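Local coordinates for protein COBE (Pseudomonas aeruginosa, PDB 2W6K) that probably takes part in the biosynthesis of cobalamin (vitamin B12), its precise role being uncertain, at residues I8-R20 against V102-G115. Numbering follows the deposited sequence.
Sequences IPSLLIAGIGCRR and VAEAAALALAERLG. With SO4 (sulfate ion), chain B.
Ala103 O accepts the helical bond from Ala107 N and also meets Gly15 CA at 3.3 Å in a weak CA-H...O contact (angle at H 151°). No conventional hydrogen bond joins 8-20 to 102-115; apart from this weak contact they meet mainly through apolar groups. The close approach, 5.7 Å between the axes of strand 12-18 and helix 102-115 at 150°, is possible because Gly15 has no side chain where the helix backbone passes, and small Ala107 sets its CB 3.7 Å from Gly15 N. Toward the helix C-terminus larger apolar side chains, Ile13 and Leu11, make the contact. Ile13 carries CG1 beside its backbone N (chi1 -59°), which lays CG1 3.7 Å from Ala111 CB; the Ile13 and Leu110 side chains cross at about a right angle, with CG2 and CD1 of Ile13 against CD2 of Leu110. Leu11 straddles the last turn, CD1 3.6 Å from Ala111 CA and CD2 against Leu114 CB and Gly115 CA. At the other end a sulfate, probably from the crystallisation liquor, takes Val102 N on O2 (2.8 Å) and Ala103 N on O4 (2.9 Å); Ser101 OG and Lys125 NZ also bond to it. Gly17, with no side chain, brings its CA close to O4. Strand 12-18, central in the five-stranded mixed sheet, lies between helices 24-37 and 102-115, an alpha/beta/alpha sandwich. The chemistry implies an apolar seam with strand glycines against the helix backbone, ending at a helix N-terminus whose N-H groups, with Lys125, would probably stabilise negative charge.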
ATOM      1  N   ILE A   8      -0.658 -19.811   0.282  1.00 42.49           N
ATOM      2  CA  ILE A   8      -0.248 -18.468  -0.101  1.00 41.72           C
ATOM      3  C   ILE A   8       0.077 -18.155  -1.565  1.00 40.90           C
ATOM      4  O   ILE A   8       1.127 -18.557  -2.084  1.00 41.24           O
ATOM      5  CB  ILE A   8       0.899 -17.926   0.800  1.00 42.07           C
ATOM      6  CG1 ILE A   8       1.724 -19.074   1.401  1.00 42.09           C
ATOM      7  CG2 ILE A   8       0.335 -16.979   1.878  1.00 42.84           C
ATOM      8  CD1 ILE A   8       2.856 -18.611   2.327  1.00 42.02           C
ATOM      9  N   PRO A   9      -0.845 -17.440  -2.243  1.00 39.60           N
ATOM     10  CA  PRO A   9      -0.245 -16.389  -3.027  1.00 38.39           C
ATOM     11  C   PRO A   9       0.219 -15.415  -1.936  1.00 36.83           C
ATOM     12  O   PRO A   9      -0.592 -14.674  -1.383  1.00 37.58           O
ATOM     13  CB  PRO A   9      -1.427 -15.821  -3.823  1.00 38.61           C
ATOM     14  CG  PRO A   9      -2.486 -16.900  -3.775  1.00 39.00           C
ATOM     15  CD  PRO A   9      -2.308 -17.488  -2.414  1.00 39.93           C
ATOM     16  N   SER A  10       1.495 -15.493  -1.574  1.00 34.56           N
ATOM     17  CA  SER A  10       2.038 -14.701  -0.470  1.00 32.07           C
ATOM     18  C   SER A  10       2.183 -13.245  -0.880  1.00 29.86           C
ATOM     19  O   SER A  10       3.301 -12.727  -1.008  1.00 30.27           O
ATOM     20  CB  SER A  10       3.399 -15.246  -0.059  1.00 32.73           C
ATOM     21  OG  SER A  10       4.241 -15.330  -1.196  1.00 34.65           O
ATOM     22  N   LEU A  11       1.070 -12.556  -1.056  1.00 25.86           N
ATOM     23  CA  LEU A  11       1.197 -11.238  -1.631  1.00 22.45           C
ATOM     24  C   LEU A  11       1.562 -10.158  -0.638  1.00 18.70           C
ATOM     25  O   LEU A  11       1.162 -10.187   0.526  1.00 18.18           O
ATOM     26  CB  LEU A  11       0.011 -10.854  -2.502  1.00 24.22           C
ATOM     27  CG  LEU A  11      -1.429 -10.762  -2.095  1.00 26.74           C
ATOM     28  CD1 LEU A  11      -1.743  -9.363  -1.630  1.00 27.54           C
ATOM     29  CD2 LEU A  11      -2.217 -11.099  -3.337  1.00 29.77           C
ATOM     30  N   LEU A  12       2.341  -9.210  -1.128  1.00 14.86           N
ATOM     31  CA  LEU A  12       2.823  -8.129  -0.298  1.00 11.31           C
ATOM     32  C   LEU A  12       2.566  -6.850  -1.078  1.00 11.25           C
ATOM     33  O   LEU A  12       3.050  -6.694  -2.218  1.00 10.19           O
ATOM     34  CB  LEU A  12       4.311  -8.305  -0.079  1.00 11.46           C
ATOM     35  CG  LEU A  12       4.965  -7.171   0.721  1.00  9.54           C
ATOM     36  CD1 LEU A  12       4.450  -7.119   2.169  1.00 12.07           C
ATOM     37  CD2 LEU A  12       6.485  -7.368   0.658  1.00 11.77           C
ATOM     38  N   ILE A  13       1.812  -5.944  -0.460  1.00  9.93           N
ATOM     39  CA  ILE A  13       1.393  -4.713  -1.113  1.00  9.31           C
ATOM     40  C   ILE A  13       1.944  -3.521  -0.360  1.00  9.18           C
ATOM     41  O   ILE A  13       1.875  -3.503   0.861  1.00  9.17           O
ATOM     42  CB  ILE A  13      -0.133  -4.577  -1.115  1.00  9.20           C
ATOM     43  CG1 ILE A  13      -0.817  -5.771  -1.831  1.00 10.34           C
ATOM     44  CG2 ILE A  13      -0.583  -3.248  -1.741  1.00  9.11           C
ATOM     45  CD1 ILE A  13      -0.382  -5.938  -3.285  1.00 11.67           C
ATOM     46  N   ALA A  14       2.428  -2.525  -1.091  1.00  8.28           N
ATOM     47  CA  ALA A  14       2.833  -1.262  -0.431  1.00  7.81           C
ATOM     48  C   ALA A  14       1.833  -0.183  -0.788  1.00  8.13           C
ATOM     49  O   ALA A  14       1.660   0.090  -1.968  1.00  8.31           O
ATOM     50  CB  ALA A  14       4.209  -0.842  -0.879  1.00  8.48           C
ATOM     51  N   GLY A  15       1.211   0.445   0.224  1.00  6.70           N
ATOM     52  CA  GLY A  15       0.304   1.563   0.016  1.00  7.34           C
ATOM     53  C   GLY A  15       1.081   2.847   0.225  1.00  6.84           C
ATOM     54  O   GLY A  15       1.957   2.915   1.105  1.00  8.31           O
ATOM     55  N   ILE A  16       0.818   3.848  -0.610  1.00  6.39           N
ATOM     56  CA  ILE A  16       1.634   5.074  -0.575  1.00  7.71           C
ATOM     57  C   ILE A  16       0.731   6.293  -0.646  1.00  9.13           C
ATOM     58  O   ILE A  16      -0.164   6.343  -1.481  1.00  8.63           O
ATOM     59  CB  ILE A  16       2.625   5.126  -1.779  1.00  8.52           C
ATOM     60  CG1 ILE A  16       3.577   3.923  -1.738  1.00  7.52           C
ATOM     61  CG2 ILE A  16       3.411   6.502  -1.773  1.00  8.68           C
ATOM     62  CD1 ILE A  16       4.648   3.845  -2.885  1.00 10.73           C
ATOM     63  N   GLY A  17       1.006   7.284   0.211  1.00  9.99           N
ATOM     64  CA  GLY A  17       0.338   8.590   0.177  1.00 11.78           C
ATOM     65  C   GLY A  17       1.449   9.611   0.243  1.00 12.88           C
ATOM     66  O   GLY A  17       2.434   9.405   0.974  1.00 12.61           O
ATOM     67  N   CYS A  18       1.378  10.670  -0.568  1.00 13.04           N
ATOM     68  CA  CYS A  18       2.519  11.594  -0.633  1.00 15.31           C
ATOM     69  C   CYS A  18       2.098  12.984  -1.074  1.00 16.34           C
ATOM     70  O   CYS A  18       1.022  13.139  -1.663  1.00 17.03           O
ATOM     71  CB  CYS A  18       3.638  11.042  -1.534  1.00 13.93           C
ATOM     72  SG  CYS A  18       3.185  10.872  -3.294  1.00 16.67           S
ATOM     73  N   ARG A  19       2.942  13.967  -0.762  1.00 18.25           N
ATOM     74  CA  ARG A  19       2.767  15.347  -1.202  1.00 19.07           C
ATOM     75  C   ARG A  19       2.950  15.465  -2.710  1.00 19.02           C
ATOM     76  O   ARG A  19       3.643  14.655  -3.329  1.00 19.14           O
ATOM     77  CB  ARG A  19       3.759  16.283  -0.480  1.00 18.91           C
ATOM     78  CG  ARG A  19       3.668  16.239   1.048  1.00 21.49           C
ATOM     79  CD  ARG A  19       2.392  16.923   1.538  1.00 27.03           C
ATOM     80  NE  ARG A  19       2.450  17.281   2.961  1.00 29.98           N
ATOM     81  CZ  ARG A  19       1.664  18.185   3.540  1.00 31.23           C
ATOM     82  NH1 ARG A  19       0.754  18.851   2.833  1.00 32.70           N
ATOM     83  NH2 ARG A  19       1.788  18.430   4.834  1.00 31.09           N
ATOM     84  N   ARG A  20       2.289  16.467  -3.295  1.00 18.92           N
ATOM     85  CA  ARG A  20       2.453  16.826  -4.689  1.00 18.32           C
ATOM     86  C   ARG A  20       3.933  16.983  -5.040  1.00 17.19           C
ATOM     87  O   ARG A  20       4.712  17.609  -4.290  1.00 17.79           O
ATOM     88  CB  ARG A  20       1.672  18.116  -4.975  1.00 18.99           C
ATOM     89  CG  ARG A  20       1.355  18.385  -6.410  1.00 21.41           C
ATOM     90  CD  ARG A  20       0.139  19.328  -6.476  1.00 25.27           C
ATOM     91  NE  ARG A  20      -0.841  18.906  -7.481  0.70 28.72           N
ATOM     92  CZ  ARG A  20      -2.154  18.791  -7.285  0.70 28.40           C
ATOM     93  NH1 ARG A  20      -2.704  19.067  -6.107  0.70 29.88           N
ATOM     94  NH2 ARG A  20      -2.927  18.395  -8.287  0.70 30.46           N
ATOM     95  N   VAL A 102      -4.233   7.116   3.607  1.00 10.25           N
ATOM     96  CA  VAL A 102      -4.197   6.601   2.246  1.00  9.67           C
ATOM     97  C   VAL A 102      -3.281   5.393   2.183  1.00  9.24           C
ATOM     98  O   VAL A 102      -3.628   4.397   1.553  1.00 10.03           O
ATOM     99  CB  VAL A 102      -3.775   7.686   1.217  1.00  8.89           C
ATOM    100  CG1 VAL A 102      -3.418   7.070  -0.130  1.00 11.01           C
ATOM    101  CG2 VAL A 102      -4.885   8.714   1.095  1.00 12.54           C
ATOM    102  N   ALA A 103      -2.108   5.493   2.802  1.00  8.75           N
ATOM    103  CA  ALA A 103      -1.134   4.381   2.693  1.00  8.21           C
ATOM    104  C   ALA A 103      -1.694   3.100   3.299  1.00  8.06           C
ATOM    105  O   ALA A 103      -1.611   2.021   2.707  1.00  8.39           O
ATOM    106  CB  ALA A 103       0.171   4.759   3.374  1.00  9.12           C
ATOM    107  N   GLU A 104      -2.231   3.202   4.510  1.00  7.74           N
ATOM    108  CA  GLU A 104      -2.727   2.016   5.206  1.00  8.23           C
ATOM    109  C   GLU A 104      -3.980   1.437   4.516  1.00  8.65           C
ATOM    110  O   GLU A 104      -4.059   0.237   4.256  1.00  8.06           O
ATOM    111  CB  GLU A 104      -2.993   2.345   6.670  1.00  8.86           C
ATOM    112  CG  GLU A 104      -1.710   2.633   7.390  1.00  9.99           C
ATOM    113  CD  GLU A 104      -1.854   2.929   8.875  1.00 11.21           C
ATOM    114  OE1 GLU A 104      -2.988   3.084   9.347  1.00 13.56           O
ATOM    115  OE2 GLU A 104      -0.787   3.033   9.542  1.00 11.38           O
ATOM    116  N   ALA A 105      -4.923   2.306   4.184  1.00  8.49           N
ATOM    117  CA  ALA A 105      -6.172   1.849   3.538  1.00  8.36           C
ATOM    118  C   ALA A 105      -5.932   1.290   2.164  1.00  7.77           C
ATOM    119  O   ALA A 105      -6.534   0.279   1.826  1.00  8.76           O
ATOM    120  CB  ALA A 105      -7.215   2.964   3.485  1.00  8.48           C
ATOM    121  N   ALA A 106      -5.033   1.906   1.384  1.00 10.15           N
ATOM    122  CA  ALA A 106      -4.795   1.433  -0.001  1.00  8.22           C
ATOM    123  C   ALA A 106      -4.081   0.074   0.012  1.00  8.80           C
ATOM    124  O   ALA A 106      -4.387  -0.817  -0.800  1.00  9.29           O
ATOM    125  CB  ALA A 106      -4.033   2.454  -0.833  1.00  9.51           C
ATOM    126  N   ALA A 107      -3.173  -0.095   0.963  1.00  8.51           N
ATOM    127  CA  ALA A 107      -2.463  -1.364   1.111  1.00  8.44           C
ATOM    128  C   ALA A 107      -3.446  -2.507   1.408  1.00  8.54           C
ATOM    129  O   ALA A 107      -3.429  -3.535   0.719  1.00  9.94           O
ATOM    130  CB  ALA A 107      -1.359  -1.260   2.184  1.00  9.15           C
ATOM    131  N   LEU A 108      -4.302  -2.321   2.415  1.00  9.09           N
ATOM    132  CA  LEU A 108      -5.271  -3.328   2.785  1.00 10.17           C
ATOM    133  C   LEU A 108      -6.221  -3.610   1.619  1.00 10.37           C
ATOM    134  O   LEU A 108      -6.463  -4.780   1.283  1.00 11.50           O
ATOM    135  CB  LEU A 108      -6.054  -2.857   4.006  1.00 11.36           C
ATOM    136  CG  LEU A 108      -5.303  -2.932   5.333  1.00 11.53           C
ATOM    137  CD1 LEU A 108      -6.116  -2.191   6.383  1.00 13.45           C
ATOM    138  CD2 LEU A 108      -5.081  -4.408   5.712  1.00 12.55           C
ATOM    139  N   ALA A 109      -6.771  -2.545   1.031  1.00 10.34           N
ATOM    140  CA  ALA A 109      -7.771  -2.652  -0.056  1.00 10.80           C
ATOM    141  C   ALA A 109      -7.273  -3.441  -1.241  1.00 11.35           C
ATOM    142  O   ALA A 109      -7.951  -4.377  -1.692  1.00 12.19           O
ATOM    143  CB  ALA A 109      -8.274  -1.266  -0.483  1.00 10.06           C
ATOM    144  N   LEU A 110      -6.076  -3.112  -1.726  1.00 10.82           N
ATOM    145  CA  LEU A 110      -5.530  -3.801  -2.872  1.00 10.96           C
ATOM    146  C   LEU A 110      -5.185  -5.250  -2.520  1.00 11.39           C
ATOM    147  O   LEU A 110      -5.427  -6.155  -3.327  1.00 11.61           O
ATOM    148  CB  LEU A 110      -4.306  -3.068  -3.442  1.00 10.91           C
ATOM    149  CG  LEU A 110      -3.760  -3.665  -4.738  1.00  9.80           C
ATOM    150  CD1 LEU A 110      -4.853  -3.616  -5.856  1.00 11.07           C
ATOM    151  CD2 LEU A 110      -2.512  -2.953  -5.194  1.00 10.51           C
ATOM    152  N   ALA A 111      -4.618  -5.484  -1.339  1.00 10.59           N
ATOM    153  CA  ALA A 111      -4.231  -6.857  -0.973  1.00 10.97           C
ATOM    154  C   ALA A 111      -5.456  -7.768  -0.985  1.00 11.95           C
ATOM    155  O   ALA A 111      -5.401  -8.885  -1.509  1.00 13.01           O
ATOM    156  CB  ALA A 111      -3.561  -6.891   0.394  1.00 10.72           C
ATOM    157  N   GLU A 112      -6.560  -7.269  -0.449  1.00 12.41           N
ATOM    158  CA  GLU A 112      -7.794  -8.089  -0.346  1.00 14.44           C
ATOM    159  C   GLU A 112      -8.434  -8.322  -1.698  1.00 15.17           C
ATOM    160  O   GLU A 112      -9.005  -9.395  -1.926  1.00 15.16           O
ATOM    161  CB  GLU A 112      -8.791  -7.482   0.649  1.00 14.63           C
ATOM    162  CG  GLU A 112      -8.241  -7.474   2.065  1.00 17.02           C
ATOM    163  CD  GLU A 112      -9.290  -7.265   3.142  1.00 19.88           C
ATOM    164  OE1 GLU A 112     -10.378  -6.757   2.817  1.00 21.43           O
ATOM    165  OE2 GLU A 112      -8.979  -7.587   4.315  1.00 22.35           O
ATOM    166  N   ARG A 113      -8.354  -7.328  -2.591  1.00 15.45           N
ATOM    167  CA  ARG A 113      -8.873  -7.458  -3.958  1.00 16.27           C
ATOM    168  C   ARG A 113      -8.114  -8.401  -4.855  1.00 16.61           C
ATOM    169  O   ARG A 113      -8.744  -9.167  -5.608  1.00 17.13           O
ATOM    170  CB  ARG A 113      -9.010  -6.087  -4.637  1.00 17.70           C
ATOM    171  CG  ARG A 113     -10.228  -5.430  -4.146  1.00 20.04           C
ATOM    172  CD  ARG A 113     -10.286  -3.944  -4.275  1.00 23.24           C
ATOM    173  NE  ARG A 113     -11.573  -3.576  -3.712  1.00 25.05           N
ATOM    174  CZ  ARG A 113     -11.853  -3.558  -2.412  1.00 26.95           C
ATOM    175  NH1 ARG A 113     -13.076  -3.250  -2.020  1.00 27.74           N
ATOM    176  NH2 ARG A 113     -10.918  -3.844  -1.501  1.00 27.32           N
ATOM    177  N   LEU A 114      -6.782  -8.336  -4.811  1.00 14.69           N
ATOM    178  CA  LEU A 114      -5.949  -9.276  -5.546  1.00 14.16           C
ATOM    179  C   LEU A 114      -5.990 -10.657  -4.918  1.00 15.16           C
ATOM    180  O   LEU A 114      -5.947 -11.663  -5.649  1.00 14.65           O
ATOM    181  CB  LEU A 114      -4.491  -8.787  -5.649  1.00 13.28           C
ATOM    182  CG  LEU A 114      -4.279  -7.491  -6.427  1.00 13.19           C
ATOM    183  CD1 LEU A 114      -2.824  -6.973  -6.248  1.00 14.53           C
ATOM    184  CD2 LEU A 114      -4.673  -7.614  -7.916  1.00 13.54           C
ATOM    185  N   GLY A 115      -6.058 -10.716  -3.586  1.00 15.17           N
ATOM    186  CA  GLY A 115      -5.919 -11.984  -2.844  1.00 17.19           C
ATOM    187  C   GLY A 115      -7.192 -12.739  -2.547  1.00 18.76           C
ATOM    188  O   GLY A 115      -7.162 -13.971  -2.421  1.00 19.42           O
TER
HETATM  189  S   SO4 B1140      -1.324   8.836   4.591  1.00 13.59           S
HETATM  190  O1  SO4 B1140      -0.382   9.975   4.835  1.00 19.44           O
HETATM  191  O2  SO4 B1140      -2.601   9.359   4.127  1.00 16.13           O
HETATM  192  O3  SO4 B1140      -1.509   8.146   5.851  1.00 17.46           O
HETATM  193  O4  SO4 B1140      -0.745   7.977   3.599  1.00 18.00           O